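Local coordinates for protein HTH-type transcriptional repressor PhnF (Mycobacterium smegmatis, PDB 3F8M) that represses the phnDCE operon, which serves phosphate uptake, when phosphate is available in the cell, acting as a DNA-binding GntR-family transcription factor, at residues Gln96-Gly101 and Thr136-Arg141; Gly118-Asp123 and Asp218-Gln223; Gly125-Gln130 and Leu149-Tyr154. All coordinates share one frame; numbering follows the deposited sequence. Where two conformers were deposited one is given.

All three contacts lie in the UTRA domain and reach its six-stranded antiparallel sheet. Contacts 1 and 3 both use the hairpin of strands 127-137 and 140-150, contact 1 at its turn and contact 3 at its open end; their centres are about 30 Å apart. Contact 2, whose centre lies about 10 Å from that of contact 3, brings the end of helix 114-120 against strand 220-229, the other neighbour of strand 140-150. Contacts 2 and 3 touch directly: the I221 carbonyl O meets Y154 OH at 2.8 Å and A220 O meets R153 NH1 at 3.0 Å, both probable hydrogen bonds. A glycerol, probably from the crystallisation liquor, lies about 3 Å from the V119 side chain in contact 2.

Contact 1. Residues Gln96-Gly101 and Thr136-Arg141; sequences QGLSAG and TTDGVR
G101 and T136 face each other as an antiparallel hydrogen-bonded pair: G101 N reaches T136 O at 2.9 Å, and T136 N returns to G101 O at the same separation. The next pair, A100 with T137, is non-hydrogen-bonded; A100 CA instead approaches T136 O at 3.2 Å in a CA-H...O contact. Beyond it, D138 N donates to S99 O at 3.1 Å (N-H...O angle 163°), and T137 CA adds a CA-H...O contact to the same oxygen. A water also donates to S99 O and bridges it to T136 OG1.

In return, S99 N donates to D138 OD1 at 3.3 Å, on the syn side of the carboxylate. S99 OG, between its backbone N and carbonyl carbon (chi1 66°), also donates to D138 OD1, though the 2.5 Å length is very short and doubtful, as D138 has two conformers. L98 CD2 meets D138 OD2 at 3.9 Å, the side chains at about a right angle. D138 occupies the type I' turn T137 to V140, while a Schellman motif with G97 at positive phi ends the helix before strand 100-111. Helix 89-94 covers A100 and, through Y89, T137, which also touches I80 of strand 80-83; T136 packs on I103.

Contact 2. Residues Gly118-Asp123 and Asp218-Gln223; sequences GVLGVD and DVAIEQ
L120 and A220 bring the end of a helix against the start of a strand, in a contact built from apolar packing and bridging waters; no direct hydrogen bond crosses it. Helix 114-120 stops here, with G121 leaving helical geometry at positive phi, and strand 220-229 begins at A220. The two CA atoms of L120 and A220 are 5.0 Å apart, the nearest backbone approach between the segments.

The methyl of A220 points at the helix end and fits closely against the L120 backbone, its CB lying 3.5 Å from L120 O. The end of the L120 side chain comes nearer the strand than its base does. Its CD2 meets the peptide link between E222 and Q223, at 3.9 Å from E222 C, and approaches A220 CB at 4.2 Å. One residue earlier in the helix, V119 CG1 touches Q223 CG at 4.0 Å. CG1 is anti to the V119 backbone N (chi1 168°), and Q223 CG is likewise anti to its own N. The Q223 chain then bends at chi2 (-74°), so that its CD turns aside and the amide end leads away; its NE2 bonds to N210 OD1.

Two waters supply the polar part. L120 O accepts a hydrogen bond from each of them. One water, 2.7 Å from L120 O, also donates to A220 O; the other accepts from A220 N at 2.8 Å. Both backbone polar atoms of A220 are thereby linked to a single carbonyl at the helix end.

Around the contact, L120 also packs on P150 of strand 140-150, and V119 and Q223 touch V212 of strand 206-214. Backbone bonds join Q223 to K148, and I221 and E222 to S213, placing strand 220-229 between those two neighbours.

Contact 3. Residues Gly125-Gln130 and Leu149-Tyr154; sequences GAPVLQ and LPAQRY
L129 and L149 form an antiparallel hydrogen-bonded pair through two 2.9 Å bonds, L129 N to L149 O and L149 N to L129 O. A third bond follows where the second strand ends: A151 N donates to P127 O at 3.0 Å. The P127 oxygen also accepts a hydrogen bond from a water, which in turn accepts from Q152 N, so the strand carbonyl is tied to the 3-10 segment 151-153 that follows the second strand.

Between these bonds V128 and P150 make a non-hydrogen-bonded pair, with V128 CA against L149 O at 3.2 Å in a CA-H...O contact. V128 CG1, anti to its backbone N (chi1 165°), rests beside the same oxygen.

The packing centres on A151, whose methyl points at the first strand and sits between P127 CB, at 3.8 Å, and L129 CB, at 4.2 Å. Further out, P127 CG meets Q152 CG at 3.6 Å, the proline ring and the glutamine chain crossing at a slant.

L129 and L149 both touch L157 of helix 157-160, while V128 pairs by backbone with L110 of strand 100-111. The arrangement is the open end of a beta hairpin in the antiparallel sheet of the UTRA domain, where one strand passes directly into a 3-10 turn.

Contact 1. Residues Gln96-Gly101 and Thr136-Arg141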
ATOM      1  N   GLN A  96       9.463   1.927  16.793  1.00 37.17           N
ATOM      2  CA  GLN A  96       8.505   2.964  17.197  1.00 36.76           C
ATOM      3  C   GLN A  96       8.207   2.882  18.690  1.00 36.95           C
ATOM      4  O   GLN A  96       7.352   3.614  19.192  1.00 36.44           O
ATOM      5  CB  GLN A  96       7.173   2.838  16.433  1.00 36.42           C
ATOM      6  CG  GLN A  96       7.156   3.350  14.990  1.00 35.08           C
ATOM      7  CD  GLN A  96       5.898   2.881  14.245  1.00 35.66           C
ATOM      8  OE1 GLN A  96       5.867   1.769  13.694  1.00 32.20           O
ATOM      9  NE2 GLN A  96       4.846   3.715  14.249  1.00 31.98           N
ATOM     10  N   GLY A  97       8.888   1.972  19.389  1.00 37.36           N
ATOM     11  CA  GLY A  97       8.650   1.772  20.824  1.00 37.25           C
ATOM     12  C   GLY A  97       7.306   1.123  21.104  1.00 37.28           C
ATOM     13  O   GLY A  97       6.670   1.422  22.118  1.00 37.65           O
ATOM     14  N   LEU A  98       6.887   0.222  20.207  1.00 36.49           N
ATOM     15  CA  LEU A  98       5.586  -0.455  20.257  1.00 35.97           C
ATOM     16  C   LEU A  98       5.774  -1.972  20.440  1.00 35.26           C
ATOM     17  O   LEU A  98       6.690  -2.537  19.860  1.00 34.50           O
ATOM     18  CB  LEU A  98       4.813  -0.210  18.945  1.00 35.75           C
ATOM     19  CG  LEU A  98       4.415   1.224  18.557  1.00 37.74           C
ATOM     20  CD1 LEU A  98       3.878   1.299  17.105  1.00 37.15           C
ATOM     21  CD2 LEU A  98       3.381   1.791  19.558  1.00 37.95           C
ATOM     22  N   SER A  99       4.874  -2.619  21.188  1.00 35.22           N
ATOM     23  CA  SER A  99       4.995  -4.049  21.549  1.00 35.49           C
ATOM     24  C   SER A  99       4.233  -5.046  20.653  1.00 34.76           C
ATOM     25  O   SER A  99       3.038  -5.349  20.891  1.00 36.22           O
ATOM     26  CB  SER A  99       4.497  -4.249  22.965  1.00 35.84           C
ATOM     27  OG  SER A  99       3.112  -3.977  22.990  1.00 39.40           O
ATOM     28  N   ALA A 100       4.925  -5.614  19.684  1.00 32.81           N
ATOM     29  CA  ALA A 100       4.265  -6.464  18.700  1.00 29.53           C
ATOM     30  C   ALA A 100       4.438  -7.951  19.002  1.00 27.42           C
ATOM     31  O   ALA A 100       5.435  -8.353  19.596  1.00 25.91           O
ATOM     32  CB  ALA A 100       4.807  -6.159  17.327  1.00 30.44           C
ATOM     33  N   GLY A 101       3.457  -8.761  18.604  1.00 24.80           N
ATOM     34  CA  GLY A 101       3.617 -10.216  18.725  1.00 24.11           C
ATOM     35  C   GLY A 101       2.936 -10.990  17.623  1.00 22.67           C
ATOM     36  O   GLY A 101       2.298 -10.409  16.752  1.00 20.91           O
ATOM     37  N   THR A 136      -0.179  -8.974  16.355  1.00 19.18           N
ATOM     38  CA  THR A 136      -0.815  -8.167  17.421  1.00 20.67           C
ATOM     39  C   THR A 136       0.116  -7.028  17.780  1.00 21.11           C
ATOM     40  O   THR A 136       1.327  -7.096  17.553  1.00 21.47           O
ATOM     41  CB  THR A 136      -1.006  -8.970  18.716  1.00 21.20           C
ATOM     42  OG1 THR A 136       0.297  -9.396  19.205  1.00 23.81           O
ATOM     43  CG2 THR A 136      -1.837 -10.183  18.446  1.00 19.97           C
ATOM     44  N   THR A 137      -0.465  -5.962  18.297  1.00 21.51           N
ATOM     45  CA  THR A 137       0.322  -4.910  18.930  1.00 23.75           C
ATOM     46  C   THR A 137      -0.458  -4.361  20.116  1.00 24.40           C
ATOM     47  O   THR A 137      -1.641  -4.083  19.989  1.00 24.22           O
ATOM     48  CB  THR A 137       0.660  -3.773  17.951  1.00 24.18           C
ATOM     49  OG1 THR A 137       1.428  -2.772  18.616  1.00 27.24           O
ATOM     50  CG2 THR A 137      -0.582  -3.144  17.372  1.00 21.95           C
ATOM     51  N   ASP A 138       0.199  -4.220  21.270  1.00 25.89           N
ATOM     52  CA  ASP A 138      -0.426  -3.558  22.419  0.70 27.28           C
ATOM     53  C   ASP A 138      -1.772  -4.155  22.782  1.00 26.86           C
ATOM     54  O   ASP A 138      -2.768  -3.418  23.038  1.00 27.90           O
ATOM     55  CB  ASP A 138      -0.578  -2.079  22.095  0.70 28.65           C
ATOM     56  CG  ASP A 138       0.748  -1.403  21.938  0.70 32.24           C
ATOM     57  OD1 ASP A 138       1.772  -2.113  22.106  0.70 36.71           O
ATOM     58  OD2 ASP A 138       0.781  -0.176  21.661  0.70 37.11           O
ATOM     59  N   GLY A 139      -1.835  -5.492  22.782  1.00 24.95           N
ATOM     60  CA  GLY A 139      -3.082  -6.170  23.078  1.00 25.09           C
ATOM     61  C   GLY A 139      -4.179  -6.200  22.010  1.00 23.45           C
ATOM     62  O   GLY A 139      -5.297  -6.698  22.289  1.00 24.72           O
ATOM     63  N   VAL A 140      -3.943  -5.657  20.811  1.00 21.66           N
ATOM     64  CA  VAL A 140      -5.004  -5.667  19.804  1.00 21.38           C
ATOM     65  C   VAL A 140      -4.546  -6.334  18.499  1.00 20.42           C
ATOM     66  O   VAL A 140      -3.367  -6.296  18.154  1.00 20.26           O
ATOM     67  CB  VAL A 140      -5.623  -4.269  19.534  1.00 22.21           C
ATOM     68  CG1 VAL A 140      -6.166  -3.664  20.850  1.00 23.52           C
ATOM     69  CG2 VAL A 140      -4.627  -3.360  18.849  1.00 21.15           C
ATOM     70  N   ARG A 141      -5.512  -6.912  17.779  1.00 20.70           N
ATOM     71  CA  ARG A 141      -5.203  -7.661  16.566  0.50 19.93           C
ATOM     72  C   ARG A 141      -4.928  -6.694  15.420  1.00 20.47           C
ATOM     73  O   ARG A 141      -5.671  -5.706  15.234  1.00 20.92           O
ATOM     74  CB  ARG A 141      -6.346  -8.628  16.241  0.50 19.51           C
ATOM     75  CG  ARG A 141      -6.759  -9.535  17.413  0.50 19.81           C
ATOM     76  CD  ARG A 141      -5.571 -10.387  17.887  0.50 20.27           C
ATOM     77  NE  ARG A 141      -5.948 -11.366  18.909  0.50 21.12           N
ATOM     78  CZ  ARG A 141      -5.357 -11.503  20.096  0.50 19.82           C
ATOM     79  NH1 ARG A 141      -4.324 -10.735  20.447  0.50 15.96           N
ATOM     80  NH2 ARG A 141      -5.798 -12.430  20.938  0.50 22.77           N
TER
HETATM   81  O   HOH W   1       1.468  -7.635  21.338  1.00 43.46           O

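Contact 2. Residues Gly118-Asp123 and Asp218-Gln223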
ATOM      1  N   GLY A 118       2.706 -23.623 -10.042  1.00 25.30           N
ATOM      2  CA  GLY A 118       3.359 -22.612 -10.883  1.00 26.02           C
ATOM      3  C   GLY A 118       4.022 -21.492 -10.098  1.00 26.87           C
ATOM      4  O   GLY A 118       5.130 -21.066 -10.426  1.00 27.71           O
ATOM      5  N   VAL A 119       3.350 -20.997  -9.057  1.00 25.91           N
ATOM      6  CA  VAL A 119       3.904 -19.897  -8.277  1.00 25.20           C
ATOM      7  C   VAL A 119       5.183 -20.356  -7.565  1.00 24.35           C
ATOM      8  O   VAL A 119       6.185 -19.644  -7.537  1.00 24.97           O
ATOM      9  CB  VAL A 119       2.882 -19.365  -7.237  1.00 25.32           C
ATOM     10  CG1 VAL A 119       3.566 -18.420  -6.216  1.00 25.97           C
ATOM     11  CG2 VAL A 119       1.717 -18.641  -7.926  1.00 26.21           C
ATOM     12  N   LEU A 120       5.144 -21.549  -6.995  1.00 23.32           N
ATOM     13  CA  LEU A 120       6.260 -22.012  -6.178  1.00 23.24           C
ATOM     14  C   LEU A 120       7.287 -22.787  -6.982  1.00 24.28           C
ATOM     15  O   LEU A 120       8.334 -23.163  -6.448  1.00 24.16           O
ATOM     16  CB  LEU A 120       5.770 -22.886  -5.016  1.00 21.77           C
ATOM     17  CG  LEU A 120       4.811 -22.249  -4.013  1.00 20.59           C
ATOM     18  CD1 LEU A 120       4.268 -23.313  -3.078  1.00 20.00           C
ATOM     19  CD2 LEU A 120       5.548 -21.180  -3.255  1.00 17.28           C
ATOM     20  N   GLY A 121       6.959 -23.054  -8.248  1.00 25.02           N
ATOM     21  CA  GLY A 121       7.824 -23.844  -9.126  1.00 26.07           C
ATOM     22  C   GLY A 121       8.057 -25.255  -8.615  1.00 26.16           C
ATOM     23  O   GLY A 121       9.180 -25.735  -8.674  1.00 28.30           O
ATOM     24  N   VAL A 122       7.019 -25.895  -8.069  1.00 25.29           N
ATOM     25  CA  VAL A 122       7.058 -27.281  -7.645  1.00 25.70           C
ATOM     26  C   VAL A 122       6.102 -28.077  -8.525  1.00 25.74           C
ATOM     27  O   VAL A 122       5.419 -27.503  -9.370  1.00 27.07           O
ATOM     28  CB  VAL A 122       6.654 -27.470  -6.159  1.00 24.93           C
ATOM     29  CG1 VAL A 122       7.717 -26.776  -5.246  1.00 23.51           C
ATOM     30  CG2 VAL A 122       5.198 -26.972  -5.886  1.00 24.29           C
ATOM     31  N   ASP A 123       6.060 -29.378  -8.328  1.00 26.63           N
ATOM     32  CA  ASP A 123       5.141 -30.238  -9.057  1.00 27.40           C
ATOM     33  C   ASP A 123       3.712 -29.989  -8.594  1.00 26.99           C
ATOM     34  O   ASP A 123       3.484 -29.707  -7.435  1.00 25.81           O
ATOM     35  CB  ASP A 123       5.501 -31.701  -8.831  1.00 28.68           C
ATOM     36  CG  ASP A 123       6.887 -32.068  -9.392  1.00 30.58           C
ATOM     37  OD1 ASP A 123       7.500 -31.297 -10.156  1.00 32.61           O
ATOM     38  OD2 ASP A 123       7.363 -33.144  -9.032  1.00 33.93           O
ATOM     39  N   ASP A 218      16.980 -18.034  -7.161  1.00 34.65           N
ATOM     40  CA  ASP A 218      15.685 -17.682  -7.728  1.00 34.85           C
ATOM     41  C   ASP A 218      14.659 -18.816  -7.615  1.00 33.86           C
ATOM     42  O   ASP A 218      13.818 -18.992  -8.500  1.00 34.50           O
ATOM     43  CB  ASP A 218      15.862 -17.275  -9.197  1.00 36.27           C
ATOM     44  CG  ASP A 218      14.865 -16.249  -9.627  1.00 38.19           C
ATOM     45  OD1 ASP A 218      14.531 -15.334  -8.817  1.00 39.19           O
ATOM     46  OD2 ASP A 218      14.418 -16.371 -10.784  1.00 41.68           O
ATOM     47  N   VAL A 219      14.746 -19.608  -6.543  1.00 31.72           N
ATOM     48  CA  VAL A 219      13.767 -20.649  -6.272  1.00 29.39           C
ATOM     49  C   VAL A 219      12.791 -20.065  -5.245  1.00 27.87           C
ATOM     50  O   VAL A 219      13.228 -19.410  -4.303  1.00 27.33           O
ATOM     51  CB  VAL A 219      14.423 -21.918  -5.728  1.00 29.12           C
ATOM     52  CG1 VAL A 219      13.403 -23.023  -5.533  1.00 29.20           C
ATOM     53  CG2 VAL A 219      15.560 -22.401  -6.677  1.00 30.97           C
ATOM     54  N   ALA A 220      11.489 -20.279  -5.464  1.00 26.13           N
ATOM     55  CA  ALA A 220      10.457 -19.711  -4.579  1.00 23.66           C
ATOM     56  C   ALA A 220      10.613 -20.237  -3.146  1.00 21.55           C
ATOM     57  O   ALA A 220      10.836 -21.411  -2.924  1.00 21.54           O
ATOM     58  CB  ALA A 220       9.064 -19.972  -5.108  1.00 23.28           C
ATOM     59  N   ILE A 221      10.502 -19.325  -2.193  1.00 20.37           N
ATOM     60  CA  ILE A 221      10.607 -19.636  -0.759  1.00 18.89           C
ATOM     61  C   ILE A 221       9.189 -19.854  -0.174  1.00 18.43           C
ATOM     62  O   ILE A 221       8.977 -20.760   0.642  1.00 19.46           O
ATOM     63  CB  ILE A 221      11.348 -18.456  -0.045  1.00 19.34           C
ATOM     64  CG1 ILE A 221      12.821 -18.369  -0.500  1.00 19.72           C
ATOM     65  CG2 ILE A 221      11.259 -18.497   1.510  1.00 19.18           C
ATOM     66  CD1 ILE A 221      13.520 -17.017  -0.042  1.00 17.61           C
ATOM     67  N   GLU A 222       8.244 -18.997  -0.578  1.00 17.33           N
ATOM     68  CA  GLU A 222       6.918 -18.887   0.070  1.00 17.09           C
ATOM     69  C   GLU A 222       5.990 -18.121  -0.853  1.00 16.36           C
ATOM     70  O   GLU A 222       6.439 -17.384  -1.755  1.00 15.86           O
ATOM     71  CB  GLU A 222       6.992 -18.078   1.391  1.00 16.48           C
ATOM     72  CG  GLU A 222       7.490 -16.635   1.116  1.00 18.82           C
ATOM     73  CD  GLU A 222       7.372 -15.646   2.250  1.00 19.92           C
ATOM     74  OE1 GLU A 222       6.747 -15.942   3.304  1.00 18.69           O
ATOM     75  OE2 GLU A 222       7.889 -14.531   2.032  1.00 20.47           O
ATOM     76  N   GLN A 223       4.701 -18.335  -0.651  1.00 17.02           N
ATOM     77  CA  GLN A 223       3.698 -17.376  -1.121  1.00 17.43           C
ATOM     78  C   GLN A 223       2.976 -16.958   0.143  1.00 17.01           C
ATOM     79  O   GLN A 223       2.447 -17.818   0.881  1.00 16.84           O
ATOM     80  CB  GLN A 223       2.727 -18.049  -2.119  1.00 17.61           C
ATOM     81  CG  GLN A 223       1.824 -17.016  -2.853  1.00 19.90           C
ATOM     82  CD  GLN A 223       0.711 -16.437  -1.995  1.00 25.35           C
ATOM     83  OE1 GLN A 223       0.055 -17.159  -1.235  1.00 26.89           O
ATOM     84  NE2 GLN A 223       0.463 -15.117  -2.138  1.00 23.05           N
TER
HETATM   85  O   HOH W   2       9.814 -23.734  -4.277  1.00 25.46           O
HETATM   86  O   HOH W   3      10.745 -21.689  -7.821  1.00 32.24           O

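Contact 3. Residues Gly125-Gln130 and Leu149-Tyr154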
ATOM      1  N   GLY A 125       0.487 -31.193  -7.109  1.00 25.89           N
ATOM      2  CA  GLY A 125       0.320 -32.211  -6.081  1.00 25.86           C
ATOM      3  C   GLY A 125       1.371 -32.205  -4.981  1.00 25.38           C
ATOM      4  O   GLY A 125       1.226 -32.931  -3.993  1.00 26.16           O
ATOM      5  N   ALA A 126       2.429 -31.421  -5.142  1.00 24.42           N
ATOM      6  CA  ALA A 126       3.521 -31.411  -4.155  1.00 23.48           C
ATOM      7  C   ALA A 126       2.992 -30.930  -2.785  1.00 23.65           C
ATOM      8  O   ALA A 126       2.056 -30.102  -2.727  1.00 22.72           O
ATOM      9  CB  ALA A 126       4.642 -30.508  -4.609  1.00 22.18           C
ATOM     10  N   PRO A 127       3.603 -31.408  -1.702  1.00 22.81           N
ATOM     11  CA  PRO A 127       3.113 -31.079  -0.350  1.00 21.68           C
ATOM     12  C   PRO A 127       3.372 -29.601  -0.019  1.00 19.81           C
ATOM     13  O   PRO A 127       4.386 -29.049  -0.371  1.00 18.79           O
ATOM     14  CB  PRO A 127       3.930 -32.013   0.543  1.00 22.73           C
ATOM     15  CG  PRO A 127       5.190 -32.194  -0.186  1.00 24.66           C
ATOM     16  CD  PRO A 127       4.777 -32.305  -1.640  1.00 24.57           C
ATOM     17  N   VAL A 128       2.389 -28.971   0.596  1.00 19.84           N
ATOM     18  CA  VAL A 128       2.489 -27.545   0.934  1.00 18.17           C
ATOM     19  C   VAL A 128       2.196 -27.488   2.426  1.00 18.48           C
ATOM     20  O   VAL A 128       1.211 -28.112   2.889  1.00 19.99           O
ATOM     21  CB  VAL A 128       1.463 -26.743   0.144  1.00 17.40           C
ATOM     22  CG1 VAL A 128       1.292 -25.273   0.788  1.00 17.01           C
ATOM     23  CG2 VAL A 128       1.923 -26.659  -1.282  1.00 21.05           C
ATOM     24  N   LEU A 129       3.056 -26.793   3.177  1.00 17.45           N
ATOM     25  CA  LEU A 129       2.833 -26.581   4.583  1.00 17.03           C
ATOM     26  C   LEU A 129       2.337 -25.164   4.721  1.00 17.10           C
ATOM     27  O   LEU A 129       3.017 -24.269   4.262  1.00 17.40           O
ATOM     28  CB  LEU A 129       4.121 -26.788   5.388  1.00 17.51           C
ATOM     29  CG  LEU A 129       4.054 -26.562   6.902  1.00 15.41           C
ATOM     30  CD1 LEU A 129       2.982 -27.436   7.536  1.00 17.27           C
ATOM     31  CD2 LEU A 129       5.476 -26.809   7.571  1.00 19.58           C
ATOM     32  N   GLN A 130       1.169 -24.966   5.337  1.00 16.43           N
ATOM     33  CA  GLN A 130       0.639 -23.586   5.513  1.00 16.11           C
ATOM     34  C   GLN A 130       0.676 -23.192   6.972  1.00 16.91           C
ATOM     35  O   GLN A 130       0.215 -23.949   7.829  1.00 17.96           O
ATOM     36  CB  GLN A 130      -0.798 -23.508   5.028  1.00 15.92           C
ATOM     37  CG  GLN A 130      -1.467 -22.123   5.266  1.00 16.11           C
ATOM     38  CD  GLN A 130      -2.878 -22.079   4.739  1.00 15.28           C
ATOM     39  OE1 GLN A 130      -3.079 -21.817   3.563  1.00 17.93           O
ATOM     40  NE2 GLN A 130      -3.855 -22.294   5.607  1.00 17.37           N
ATOM     41  N   LEU A 149       4.094 -22.775   2.061  1.00 15.30           N
ATOM     42  CA  LEU A 149       5.487 -23.102   1.846  1.00 15.19           C
ATOM     43  C   LEU A 149       5.536 -24.437   1.098  1.00 15.68           C
ATOM     44  O   LEU A 149       4.726 -25.307   1.381  1.00 15.75           O
ATOM     45  CB  LEU A 149       6.173 -23.323   3.205  1.00 14.84           C
ATOM     46  CG  LEU A 149       6.204 -22.146   4.204  1.00 13.38           C
ATOM     47  CD1 LEU A 149       6.614 -22.599   5.607  1.00 20.93           C
ATOM     48  CD2 LEU A 149       7.218 -21.114   3.620  1.00 15.79           C
ATOM     49  N   PRO A 150       6.491 -24.582   0.165  1.00 17.26           N
ATOM     50  CA  PRO A 150       6.742 -25.921  -0.402  1.00 17.68           C
ATOM     51  C   PRO A 150       7.346 -26.809   0.703  1.00 18.07           C
ATOM     52  O   PRO A 150       8.457 -26.529   1.166  1.00 19.34           O
ATOM     53  CB  PRO A 150       7.729 -25.632  -1.551  1.00 17.37           C
ATOM     54  CG  PRO A 150       8.469 -24.351  -1.131  1.00 18.83           C
ATOM     55  CD  PRO A 150       7.350 -23.547  -0.422  1.00 16.07           C
ATOM     56  N   ALA A 151       6.565 -27.774   1.192  1.00 19.37           N
ATOM     57  CA  ALA A 151       6.880 -28.546   2.416  1.00 19.75           C
ATOM     58  C   ALA A 151       8.200 -29.259   2.306  1.00 22.01           C
ATOM     59  O   ALA A 151       8.911 -29.413   3.313  1.00 21.17           O
ATOM     60  CB  ALA A 151       5.815 -29.575   2.698  1.00 20.52           C
ATOM     61  N   GLN A 152       8.525 -29.689   1.083  1.00 22.54           N
ATOM     62  CA  GLN A 152       9.782 -30.419   0.799  0.70 23.78           C
ATOM     63  C   GLN A 152      11.016 -29.612   1.130  1.00 23.58           C
ATOM     64  O   GLN A 152      12.062 -30.146   1.500  1.00 23.35           O
ATOM     65  CB  GLN A 152       9.804 -30.916  -0.655  0.70 24.38           C
ATOM     66  CG  GLN A 152       8.778 -32.024  -0.830  0.70 27.75           C
ATOM     67  CD  GLN A 152       9.066 -32.993  -1.948  0.70 31.48           C
ATOM     68  OE1 GLN A 152       9.385 -32.603  -3.085  0.70 33.17           O
ATOM     69  NE2 GLN A 152       8.914 -34.280  -1.643  0.70 32.73           N
ATOM     70  N   ARG A 153      10.908 -28.295   0.976  1.00 22.11           N
ATOM     71  CA  ARG A 153      12.043 -27.408   1.270  1.00 21.73           C
ATOM     72  C   ARG A 153      12.358 -27.247   2.758  1.00 21.20           C
ATOM     73  O   ARG A 153      13.436 -26.772   3.098  1.00 20.56           O
ATOM     74  CB  ARG A 153      11.867 -26.006   0.681  1.00 22.05           C
ATOM     75  CG  ARG A 153      11.849 -25.897  -0.874  1.00 21.66           C
ATOM     76  CD  ARG A 153      12.216 -24.473  -1.291  1.00 23.35           C
ATOM     77  NE  ARG A 153      13.600 -24.164  -0.947  1.00 23.15           N
ATOM     78  CZ  ARG A 153      14.245 -23.053  -1.269  1.00 24.25           C
ATOM     79  NH1 ARG A 153      13.645 -22.084  -1.961  1.00 25.80           N
ATOM     80  NH2 ARG A 153      15.513 -22.907  -0.899  1.00 25.49           N
ATOM     81  N   TYR A 154      11.431 -27.610   3.636  1.00 19.65           N
ATOM     82  CA  TYR A 154      11.592 -27.284   5.074  1.00 20.63           C
ATOM     83  C   TYR A 154      11.333 -28.441   6.022  1.00 20.21           C
ATOM     84  O   TYR A 154      10.475 -28.357   6.886  1.00 18.76           O
ATOM     85  CB  TYR A 154      10.701 -26.067   5.473  1.00 19.42           C
ATOM     86  CG  TYR A 154      10.855 -24.904   4.529  1.00 20.59           C
ATOM     87  CD1 TYR A 154      11.999 -24.108   4.549  1.00 20.52           C
ATOM     88  CD2 TYR A 154       9.838 -24.593   3.614  1.00 17.16           C
ATOM     89  CE1 TYR A 154      12.136 -23.030   3.667  1.00 21.81           C
ATOM     90  CE2 TYR A 154       9.965 -23.516   2.735  1.00 20.60           C
ATOM     91  CZ  TYR A 154      11.132 -22.753   2.756  1.00 20.53           C
ATOM     92  OH  TYR A 154      11.253 -21.683   1.899  1.00 20.69           O
TER
HETATM   93  O   HOH W   4       6.997 -29.203  -1.473  1.00 24.84           O